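Local coordinates for protein trichothecene 3-O-acetyltransferase (PDB 2RKV) that transfers an acetyl group from acetyl-CoA to the 3-hydroxyl of trichothecene mycotoxins, at residues A[382-386]-A[416-420]; A[45-49]-A[170-175]; A[116-120]-A[149-153]. One frame throughout, in Å; residues are numbered along the deposited sequence.

Contact 1. Residues A[382-386]-A[416-420]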
ATOM      1  N   LYS A 382       0.634   7.106  -7.535  1.00 12.67           N
ATOM      2  CA  LYS A 382       1.202   8.456  -7.507  1.00 13.09           C
ATOM      3  C   LYS A 382       2.473   8.581  -6.672  1.00 13.36           C
ATOM      4  O   LYS A 382       3.012   9.678  -6.546  1.00 13.17           O
ATOM      5  CB  LYS A 382       0.152   9.458  -7.010  1.00 13.82           C
ATOM      6  N   VAL A 383       2.942   7.485  -6.078  1.00 12.99           N
ATOM      7  CA  VAL A 383       4.183   7.573  -5.289  1.00 13.21           C
ATOM      8  C   VAL A 383       5.407   7.633  -6.205  1.00 12.99           C
ATOM      9  O   VAL A 383       5.333   7.269  -7.388  1.00 12.58           O
ATOM     10  CB  VAL A 383       4.295   6.497  -4.172  1.00 13.94           C
ATOM     11  CG1 VAL A 383       3.079   6.567  -3.246  1.00 13.90           C
ATOM     12  CG2 VAL A 383       4.471   5.110  -4.734  1.00 13.67           C
ATOM     13  N   GLY A 384       6.521   8.100  -5.654  1.00 12.08           N
ATOM     14  CA  GLY A 384       7.648   8.552  -6.476  1.00 11.97           C
ATOM     15  C   GLY A 384       8.787   7.579  -6.719  1.00 11.44           C
ATOM     16  O   GLY A 384       9.842   7.986  -7.207  1.00 11.24           O
ATOM     17  N   LEU A 385       8.558   6.299  -6.413  1.00 11.02           N
ATOM     18  CA  LEU A 385       9.616   5.277  -6.365  1.00 11.15           C
ATOM     19  C   LEU A 385      10.407   5.067  -7.654  1.00 11.37           C
ATOM     20  O   LEU A 385      11.586   4.701  -7.602  1.00 11.40           O
ATOM     21  CB  LEU A 385       9.048   3.948  -5.858  1.00 11.59           C
ATOM     22  CG  LEU A 385       8.653   3.950  -4.380  1.00 12.84           C
ATOM     23  CD1 LEU A 385       7.702   2.797  -4.079  1.00 14.29           C
ATOM     24  CD2 LEU A 385       9.894   3.898  -3.479  1.00 13.75           C
ATOM     25  N   TRP A 386       9.768   5.286  -8.808  1.00 10.98           N
ATOM     26  CA  TRP A 386      10.451   5.147 -10.102  1.00 11.59           C
ATOM     27  C   TRP A 386      11.600   6.148 -10.320  1.00 11.83           C
ATOM     28  O   TRP A 386      12.407   5.987 -11.253  1.00 12.33           O
ATOM     29  CB  TRP A 386       9.458   5.280 -11.257  1.00 11.95           C
ATOM     30  CG  TRP A 386       8.590   4.095 -11.503  1.00 11.97           C
ATOM     31  CD1 TRP A 386       7.348   3.864 -10.979  1.00 13.22           C
ATOM     32  CD2 TRP A 386       8.870   2.994 -12.379  1.00 11.23           C
ATOM     33  NE1 TRP A 386       6.845   2.676 -11.463  1.00 12.23           N
ATOM     34  CE2 TRP A 386       7.758   2.121 -12.322  1.00 12.87           C
ATOM     35  CE3 TRP A 386       9.961   2.654 -13.199  1.00 11.13           C
ATOM     36  CZ2 TRP A 386       7.694   0.935 -13.064  1.00 12.92           C
ATOM     37  CZ3 TRP A 386       9.896   1.475 -13.942  1.00 12.54           C
ATOM     38  CH2 TRP A 386       8.774   0.628 -13.863  1.00 12.97           C
ATOM     39  N   PRO A 416       3.177   1.874  -8.258  1.00 11.80           N
ATOM     40  CA  PRO A 416       3.537   3.200  -8.755  1.00 12.36           C
ATOM     41  C   PRO A 416       3.531   3.194 -10.290  1.00 13.55           C
ATOM     42  O   PRO A 416       4.048   2.268 -10.913  1.00 13.20           O
ATOM     43  CB  PRO A 416       4.943   3.430  -8.174  1.00 12.37           C
ATOM     44  CG  PRO A 416       4.981   2.557  -6.947  1.00 12.24           C
ATOM     45  CD  PRO A 416       4.162   1.342  -7.294  1.00 11.82           C
ATOM     46  N   LYS A 417       2.886   4.197 -10.878  1.00 14.75           N
ATOM     47  CA  LYS A 417       2.730   4.301 -12.323  1.00 16.72           C
ATOM     48  C   LYS A 417       4.104   4.342 -13.005  1.00 17.22           C
ATOM     49  O   LYS A 417       4.980   5.100 -12.584  1.00 16.67           O
ATOM     50  CB  LYS A 417       1.933   5.575 -12.643  1.00 16.96           C
ATOM     51  CG  LYS A 417       1.515   5.728 -14.085  1.00 19.05           C
ATOM     52  CD  LYS A 417       1.010   7.156 -14.360  1.00 19.11           C
ATOM     53  CE  LYS A 417       2.158   8.094 -14.755  1.00 23.06           C
ATOM     54  NZ  LYS A 417       2.798   8.730 -13.570  1.00 25.95           N
ATOM     55  N   LYS A 418       4.296   3.525 -14.041  1.00 18.04           N
ATOM     56  CA  LYS A 418       5.519   3.592 -14.844  1.00 19.66           C
ATOM     57  C   LYS A 418       5.550   4.981 -15.489  1.00 20.54           C
ATOM     58  O   LYS A 418       4.494   5.509 -15.847  1.00 20.88           O
ATOM     59  CB  LYS A 418       5.544   2.472 -15.891  1.00 19.20           C
ATOM     60  CG  LYS A 418       6.880   2.291 -16.615  1.00 20.26           C
ATOM     61  CD  LYS A 418       6.896   1.059 -17.501  1.00 20.44           C
ATOM     62  CE  LYS A 418       8.271   0.885 -18.153  1.00 22.64           C
ATOM     63  NZ  LYS A 418       8.272  -0.187 -19.186  1.00 25.37           N
ATOM     64  N   PRO A 419       6.742   5.606 -15.591  1.00 21.34           N
ATOM     65  CA  PRO A 419       6.795   6.974 -16.114  1.00 21.66           C
ATOM     66  C   PRO A 419       6.041   7.195 -17.434  1.00 21.94           C
ATOM     67  O   PRO A 419       5.459   8.268 -17.622  1.00 22.29           O
ATOM     68  CB  PRO A 419       8.297   7.218 -16.279  1.00 22.01           C
ATOM     69  CG  PRO A 419       8.898   6.390 -15.176  1.00 21.69           C
ATOM     70  CD  PRO A 419       8.085   5.129 -15.202  1.00 21.57           C
ATOM     71  N   ASP A 420       6.027   6.190 -18.310  1.00 21.70           N
ATOM     72  CA  ASP A 420       5.281   6.269 -19.583  1.00 21.83           C
ATOM     73  C   ASP A 420       3.741   6.211 -19.448  1.00 21.30           C
ATOM     74  O   ASP A 420       3.015   6.418 -20.432  1.00 21.37           O
ATOM     75  CB  ASP A 420       5.780   5.209 -20.577  1.00 21.98           C
ATOM     76  CG  ASP A 420       5.430   3.775 -20.165  1.00 23.11           C
ATOM     77  OD1 ASP A 420       4.901   3.549 -19.049  1.00 23.83           O
ATOM     78  OD2 ASP A 420       5.688   2.861 -20.983  1.00 24.40           O
TER

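Contact 2. Residues A[45-49]-A[170-175]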
ATOM      1  N   GLY A  45      24.573   5.388   3.245  1.00 10.94           N
ATOM      2  CA  GLY A  45      23.320   6.143   3.171  1.00 10.81           C
ATOM      3  C   GLY A  45      22.470   5.924   4.413  1.00 10.47           C
ATOM      4  O   GLY A  45      21.943   6.879   5.001  1.00 10.62           O
ATOM      5  N   LEU A  46      22.330   4.661   4.820  1.00 10.70           N
ATOM      6  CA  LEU A  46      21.546   4.334   6.017  1.00 11.06           C
ATOM      7  C   LEU A  46      22.121   5.008   7.260  1.00 11.02           C
ATOM      8  O   LEU A  46      21.373   5.534   8.090  1.00 11.68           O
ATOM      9  CB  LEU A  46      21.454   2.822   6.221  1.00 11.57           C
ATOM     10  CG  LEU A  46      20.508   2.080   5.273  1.00 12.24           C
ATOM     11  CD1 LEU A  46      20.749   0.587   5.374  1.00 14.51           C
ATOM     12  CD2 LEU A  46      19.044   2.411   5.582  1.00 12.47           C
ATOM     13  N   LYS A  47      23.448   5.008   7.364  1.00 11.21           N
ATOM     14  CA  LYS A  47      24.126   5.675   8.474  1.00 11.58           C
ATOM     15  C   LYS A  47      23.840   7.182   8.485  1.00 11.61           C
ATOM     16  O   LYS A  47      23.442   7.725   9.513  1.00 11.88           O
ATOM     17  CB  LYS A  47      25.638   5.406   8.429  1.00 11.77           C
ATOM     18  CG  LYS A  47      26.397   5.974   9.618  1.00 12.90           C
ATOM     19  CD  LYS A  47      27.839   5.468   9.637  0.50 14.53           C
ATOM     20  CE  LYS A  47      28.661   6.210  10.678  0.50 15.65           C
ATOM     21  N   ARG A  48      24.047   7.847   7.347  1.00 11.23           N
ATOM     22  CA  ARG A  48      23.779   9.287   7.228  1.00 11.59           C
ATOM     23  C   ARG A  48      22.334   9.646   7.552  1.00 10.72           C
ATOM     24  O   ARG A  48      22.064  10.631   8.244  1.00 10.41           O
ATOM     25  CB  ARG A  48      24.113   9.778   5.823  1.00 11.64           C
ATOM     26  CG  ARG A  48      25.590   9.941   5.602  1.00 15.61           C
ATOM     27  CD  ARG A  48      25.834  10.861   4.429  1.00 20.61           C
ATOM     28  NE  ARG A  48      25.703  10.108   3.199  1.00 24.78           N
ATOM     29  CZ  ARG A  48      26.719   9.533   2.574  1.00 26.12           C
ATOM     30  NH1 ARG A  48      26.503   8.860   1.455  1.00 26.27           N
ATOM     31  NH2 ARG A  48      27.948   9.637   3.067  1.00 26.30           N
ATOM     32  N   PHE A  49      21.409   8.835   7.052  1.00 10.32           N
ATOM     33  CA  PHE A  49      19.991   9.074   7.275  1.00 10.19           C
ATOM     34  C   PHE A  49      19.673   8.978   8.772  1.00 10.30           C
ATOM     35  O   PHE A  49      18.992   9.850   9.332  1.00 10.94           O
ATOM     36  CB  PHE A  49      19.188   8.063   6.448  1.00 10.00           C
ATOM     37  CG  PHE A  49      17.705   8.361   6.347  1.00 10.32           C
ATOM     38  CD1 PHE A  49      16.854   7.415   5.774  1.00 10.65           C
ATOM     39  CD2 PHE A  49      17.163   9.566   6.796  1.00  8.98           C
ATOM     40  CE1 PHE A  49      15.482   7.654   5.657  1.00 11.66           C
ATOM     41  CE2 PHE A  49      15.781   9.812   6.683  1.00 11.40           C
ATOM     42  CZ  PHE A  49      14.952   8.851   6.099  1.00 10.47           C
ATOM     43  N   LEU A 170      14.082  10.121   0.970  1.00  9.03           N
ATOM     44  CA  LEU A 170      15.171  10.718   1.748  1.00  9.25           C
ATOM     45  C   LEU A 170      16.334   9.746   1.900  1.00  9.15           C
ATOM     46  O   LEU A 170      17.503  10.155   1.918  1.00  8.92           O
ATOM     47  CB  LEU A 170      14.685  11.194   3.116  1.00  9.38           C
ATOM     48  CG  LEU A 170      13.712  12.385   3.113  1.00  9.70           C
ATOM     49  CD1 LEU A 170      13.588  12.952   4.523  1.00 11.75           C
ATOM     50  CD2 LEU A 170      14.180  13.488   2.143  1.00 11.09           C
ATOM     51  N   LEU A 171      16.031   8.453   2.001  1.00  9.19           N
ATOM     52  CA  LEU A 171      17.112   7.473   2.019  1.00  9.29           C
ATOM     53  C   LEU A 171      17.918   7.583   0.716  1.00  9.40           C
ATOM     54  O   LEU A 171      19.154   7.533   0.745  1.00  9.25           O
ATOM     55  CB  LEU A 171      16.588   6.052   2.233  1.00  9.49           C
ATOM     56  CG  LEU A 171      17.602   4.912   2.047  1.00  9.51           C
ATOM     57  CD1 LEU A 171      18.821   5.075   2.976  1.00 11.44           C
ATOM     58  CD2 LEU A 171      16.920   3.558   2.256  1.00 10.32           C
ATOM     59  N   SER A 172      17.237   7.758  -0.422  1.00  8.94           N
ATOM     60  CA  SER A 172      17.962   7.913  -1.687  1.00  9.40           C
ATOM     61  C   SER A 172      18.890   9.134  -1.652  1.00  9.11           C
ATOM     62  O   SER A 172      20.057   9.043  -2.041  1.00  9.54           O
ATOM     63  CB  SER A 172      17.015   7.983  -2.889  1.00  9.47           C
ATOM     64  OG  SER A 172      17.763   7.914  -4.099  1.00  9.57           O
ATOM     65  N   LYS A 173      18.377  10.258  -1.151  1.00  9.45           N
ATOM     66  CA  LYS A 173      19.198  11.465  -0.967  1.00  9.58           C
ATOM     67  C   LYS A 173      20.414  11.154  -0.104  1.00  9.39           C
ATOM     68  O   LYS A 173      21.539  11.520  -0.435  1.00  9.87           O
ATOM     69  CB  LYS A 173      18.398  12.581  -0.295  1.00  9.67           C
ATOM     70  CG  LYS A 173      17.378  13.259  -1.200  1.00 11.20           C
ATOM     71  CD  LYS A 173      16.983  14.613  -0.612  1.00 11.49           C
ATOM     72  CE  LYS A 173      16.050  15.381  -1.543  1.00 12.46           C
ATOM     73  NZ  LYS A 173      15.857  16.790  -1.049  1.00 12.67           N
ATOM     74  N   ALA A 174      20.173  10.477   1.012  1.00  8.99           N
ATOM     75  CA  ALA A 174      21.245  10.175   1.964  1.00  9.55           C
ATOM     76  C   ALA A 174      22.324   9.303   1.317  1.00  9.64           C
ATOM     77  O   ALA A 174      23.514   9.527   1.537  1.00 10.71           O
ATOM     78  CB  ALA A 174      20.685   9.515   3.203  1.00  9.71           C
ATOM     79  N   CYS A 175      21.913   8.315   0.521  1.00  9.91           N
ATOM     80  CA  CYS A 175      22.860   7.475  -0.230  1.00 10.08           C
ATOM     81  C   CYS A 175      23.742   8.299  -1.175  1.00 10.73           C
ATOM     82  O   CYS A 175      24.934   8.018  -1.345  1.00 10.49           O
ATOM     83  CB  CYS A 175      22.104   6.392  -1.006  1.00 10.40           C
ATOM     84  SG  CYS A 175      21.441   5.092   0.030  1.00 10.69           S
TER

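Contact 3. Residues A[116-120]-A[149-153]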
ATOM      1  N   ILE A 116      13.012 -12.527  -1.157  1.00 11.59           N
ATOM      2  CA  ILE A 116      13.562 -11.191  -1.438  1.00 11.25           C
ATOM      3  C   ILE A 116      13.166 -10.067  -0.450  1.00 11.21           C
ATOM      4  O   ILE A 116      13.625  -8.930  -0.599  1.00 11.36           O
ATOM      5  CB  ILE A 116      13.345 -10.765  -2.938  1.00 10.83           C
ATOM      6  CG1 ILE A 116      11.868 -10.842  -3.360  1.00 11.10           C
ATOM      7  CG2 ILE A 116      14.184 -11.654  -3.884  1.00 11.26           C
ATOM      8  CD1 ILE A 116      10.940  -9.867  -2.672  1.00 12.51           C
ATOM      9  N   ALA A 117      12.359 -10.397   0.558  1.00 11.15           N
ATOM     10  CA  ALA A 117      11.979  -9.439   1.607  1.00 11.20           C
ATOM     11  C   ALA A 117      12.592  -9.816   2.962  1.00 11.53           C
ATOM     12  O   ALA A 117      12.774 -11.005   3.246  1.00 11.59           O
ATOM     13  CB  ALA A 117      10.457  -9.327   1.719  1.00 11.69           C
ATOM     14  N   PRO A 118      12.907  -8.811   3.805  1.00 11.57           N
ATOM     15  CA  PRO A 118      13.525  -9.069   5.117  1.00 11.97           C
ATOM     16  C   PRO A 118      12.553  -9.547   6.201  1.00 12.44           C
ATOM     17  O   PRO A 118      12.990 -10.035   7.251  1.00 13.53           O
ATOM     18  CB  PRO A 118      14.105  -7.703   5.497  1.00 12.01           C
ATOM     19  CG  PRO A 118      13.204  -6.727   4.835  1.00 11.55           C
ATOM     20  CD  PRO A 118      12.730  -7.364   3.556  1.00 11.92           C
ATOM     21  N   ARG A 119      11.254  -9.409   5.953  1.00 12.38           N
ATOM     22  CA  ARG A 119      10.224  -9.829   6.900  1.00 12.26           C
ATOM     23  C   ARG A 119       8.919 -10.014   6.129  1.00 12.49           C
ATOM     24  O   ARG A 119       8.682  -9.327   5.142  1.00 11.94           O
ATOM     25  CB  ARG A 119      10.040  -8.774   8.005  1.00 13.11           C
ATOM     26  CG  ARG A 119       8.911  -9.091   8.986  1.00 14.35           C
ATOM     27  CD  ARG A 119       9.099  -8.355  10.293  1.00 16.06           C
ATOM     28  NE  ARG A 119       7.986  -8.559  11.216  1.00 17.67           N
ATOM     29  CZ  ARG A 119       8.037  -8.297  12.522  1.00 18.80           C
ATOM     30  NH1 ARG A 119       6.974  -8.498  13.285  1.00 18.70           N
ATOM     31  NH2 ARG A 119       9.160  -7.847  13.070  1.00 18.90           N
ATOM     32  N   LYS A 120       8.080 -10.941   6.582  1.00 12.84           N
ATOM     33  CA  LYS A 120       6.795 -11.178   5.916  1.00 13.19           C
ATOM     34  C   LYS A 120       5.828 -10.015   6.109  1.00 13.01           C
ATOM     35  O   LYS A 120       5.931  -9.255   7.076  1.00 13.29           O
ATOM     36  CB  LYS A 120       6.170 -12.485   6.404  1.00 13.11           C
ATOM     37  CG  LYS A 120       6.912 -13.723   5.910  1.00 12.76           C
ATOM     38  CD  LYS A 120       6.379 -15.009   6.547  1.00 13.99           C
ATOM     39  CE  LYS A 120       4.926 -15.271   6.157  1.00 16.07           C
ATOM     40  NZ  LYS A 120       4.787 -15.595   4.708  1.00 16.40           N
ATOM     41  N   ILE A 149      17.681  -6.553  -6.612  1.00 10.48           N
ATOM     42  CA  ILE A 149      16.339  -6.245  -6.112  1.00 10.75           C
ATOM     43  C   ILE A 149      16.476  -5.621  -4.739  1.00 10.96           C
ATOM     44  O   ILE A 149      16.986  -6.254  -3.811  1.00  9.91           O
ATOM     45  CB  ILE A 149      15.420  -7.501  -6.034  1.00 11.46           C
ATOM     46  CG1 ILE A 149      15.230  -8.114  -7.422  1.00 10.87           C
ATOM     47  CG2 ILE A 149      14.062  -7.140  -5.386  1.00 10.63           C
ATOM     48  CD1 ILE A 149      14.594  -9.496  -7.390  1.00 11.50           C
ATOM     49  N   LEU A 150      16.026  -4.373  -4.626  1.00 10.22           N
ATOM     50  CA  LEU A 150      15.993  -3.685  -3.347  1.00 10.85           C
ATOM     51  C   LEU A 150      14.581  -3.783  -2.801  1.00 10.13           C
ATOM     52  O   LEU A 150      13.638  -3.361  -3.462  1.00 11.05           O
ATOM     53  CB  LEU A 150      16.377  -2.209  -3.515  1.00 10.40           C
ATOM     54  CG  LEU A 150      16.072  -1.289  -2.320  1.00 12.63           C
ATOM     55  CD1 LEU A 150      16.803  -1.739  -1.050  1.00 13.38           C
ATOM     56  CD2 LEU A 150      16.396   0.160  -2.641  1.00 12.49           C
ATOM     57  N   THR A 151      14.434  -4.329  -1.597  1.00  9.35           N
ATOM     58  CA  THR A 151      13.111  -4.434  -0.987  1.00  9.12           C
ATOM     59  C   THR A 151      13.065  -3.615   0.297  1.00  9.56           C
ATOM     60  O   THR A 151      13.978  -3.681   1.117  1.00  9.05           O
ATOM     61  CB  THR A 151      12.728  -5.897  -0.704  1.00  9.59           C
ATOM     62  OG1 THR A 151      12.760  -6.640  -1.931  1.00  9.16           O
ATOM     63  CG2 THR A 151      11.315  -5.991  -0.064  1.00  9.91           C
ATOM     64  N   VAL A 152      11.997  -2.834   0.449  1.00  9.21           N
ATOM     65  CA  VAL A 152      11.818  -2.037   1.657  1.00  9.76           C
ATOM     66  C   VAL A 152      10.523  -2.444   2.344  1.00 10.31           C
ATOM     67  O   VAL A 152       9.467  -2.457   1.703  1.00 10.04           O
ATOM     68  CB  VAL A 152      11.756  -0.526   1.340  1.00 10.35           C
ATOM     69  CG1 VAL A 152      11.677   0.278   2.623  1.00 10.51           C
ATOM     70  CG2 VAL A 152      12.958  -0.083   0.485  1.00 10.64           C
ATOM     71  N   ASN A 153      10.625  -2.779   3.633  1.00 10.16           N
ATOM     72  CA  ASN A 153       9.487  -3.055   4.513  1.00 10.61           C
ATOM     73  C   ASN A 153       9.269  -1.871   5.431  1.00 10.71           C
ATOM     74  O   ASN A 153      10.224  -1.369   6.022  1.00 10.98           O
ATOM     75  CB  ASN A 153       9.779  -4.257   5.418  1.00 10.56           C
ATOM     76  CG  ASN A 153       9.583  -5.583   4.720  1.00 11.17           C
ATOM     77  OD1 ASN A 153       9.877  -5.728   3.539  1.00 11.13           O
ATOM     78  ND2 ASN A 153       9.065  -6.558   5.457  1.00 13.43           N
TER

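Contact 1. Residues A[382-386]-A[416-420]
The touching parts, 383-386 and 416-419, run 51° apart. V383 and P416 bring their CA atoms to 5.6 Å, and W386 and K418 theirs to 7.0 Å. Segment 416-420 has no regular structure, while L385 and W386 lie in a 3-10 turn. The W386 indole NE1 donates a hydrogen bond to P416 O at 2.9 Å, near the ring plane. One face of the indole makes CH-pi contacts: K418 CA is 3.9 Å from the centroid of the five-membered ring of W386, and P419 CD is 4.0 Å from that of the six-membered ring. The P416 ring is packed by V383, with CG2 of V383 3.4 Å from CG of P416, and more loosely by L385. V400 of strand 399-401 also touches L385, W386 and P416. This is loop-on-loop packing, with a tryptophan held by an edge hydrogen bond and face-on CH-pi contacts. It joins the chain leaving strand 375-379 to the 411-414/423-430 connection, with the V383 side chain about 6 Å from bound coenzyme A.

Contact 2. Residues A[45-49]-A[170-175]
This is a buried helix-helix crossing between helix 35-52 and helix 161-176, in the N-terminal part of the fold. The axes of the two short segments come within 7.8 Å and cross at 111°, so the helices meet steeply. The backbones come nearest at G45, whose CA is 3.7 Å from CA of C175. A CB on G45 would point at the other helix and clash with C175 SG, so the lack of a side chain permits this approach. A174 also faces the partner helix, and its CB lies 3.4 Å from G45 O. One turn along, F49 packs on L170 and L171, with CD1 of F49 3.8 Å from CB of L171. L46 CD2 reaches L171 CD1 at 3.7 Å. L139 of strand 137-144 touches both L46 and L171. R48 is the polar part. R48 NE donates to A174 O at 2.8 Å, and R48 NH1 to the same oxygen at 3.1 Å. A weak bond runs from R48 NH1 to C175 O at 3.3 Å. The chemistry implies close backbone approach at G45 and A174, flanked by packing of F49 and leucines, and bordered by an arginine that binds backbone carbonyls near the C-terminal end of helix 161-176.

Contact 3. Residues A[116-120]-A[149-153]
Here a loop leaving helix 113-116 packs on one face of strand 147-155, an inner strand of the five-stranded mixed sheet. I149, T151 and N153 point at the loop, while L150 and V152 point away from it, V152 onto helix 161-176. The polar contacts are between strand side chains and loop carbonyls. T151 OG1 donates to I116 O at 2.8 Å, and N153 ND2 donates to R119 O at 2.8 Å. These carbonyls also accept from neighbouring strands: I116 O from N142 ND2 and R119 O from Q22 NE2. The loop is thus tied to three adjacent strands without backbone pairing to strand 147-155. The apolar contacts are lighter. CG2 of I116 lies 4.1 Å from CD1 of I149, and CB of A117 is 3.9 Å from CG2 of T151. At the far end, K120 forms salt bridges with E113 and E406. P118 covers the N153 amide oxygen, which has no hydrogen-bond partner: P118 CD lies 3.3 Å from N153 OD1.

Overall arrangement
Contacts 2 and 3 are buried; contact 1 is only partly so. Helix 161-176 is the common element. It supplies one side of contact 2, follows strand 147-155 of contact 3 in the chain, and touches contact 1 through D165 and I168. No two contacts touch: their centres lie about 17 to 20 Å apart. Contact 2 joins two helices, contact 3 a loop to a sheet, and contact 1 two loops. Each uses side-chain donors on backbone carbonyls, but the donors differ: an indole, a guanidinium, and a hydroxyl with an amide. Contact 1 alone has CH-pi packing, and contact 2 alone a glycine-based close approach.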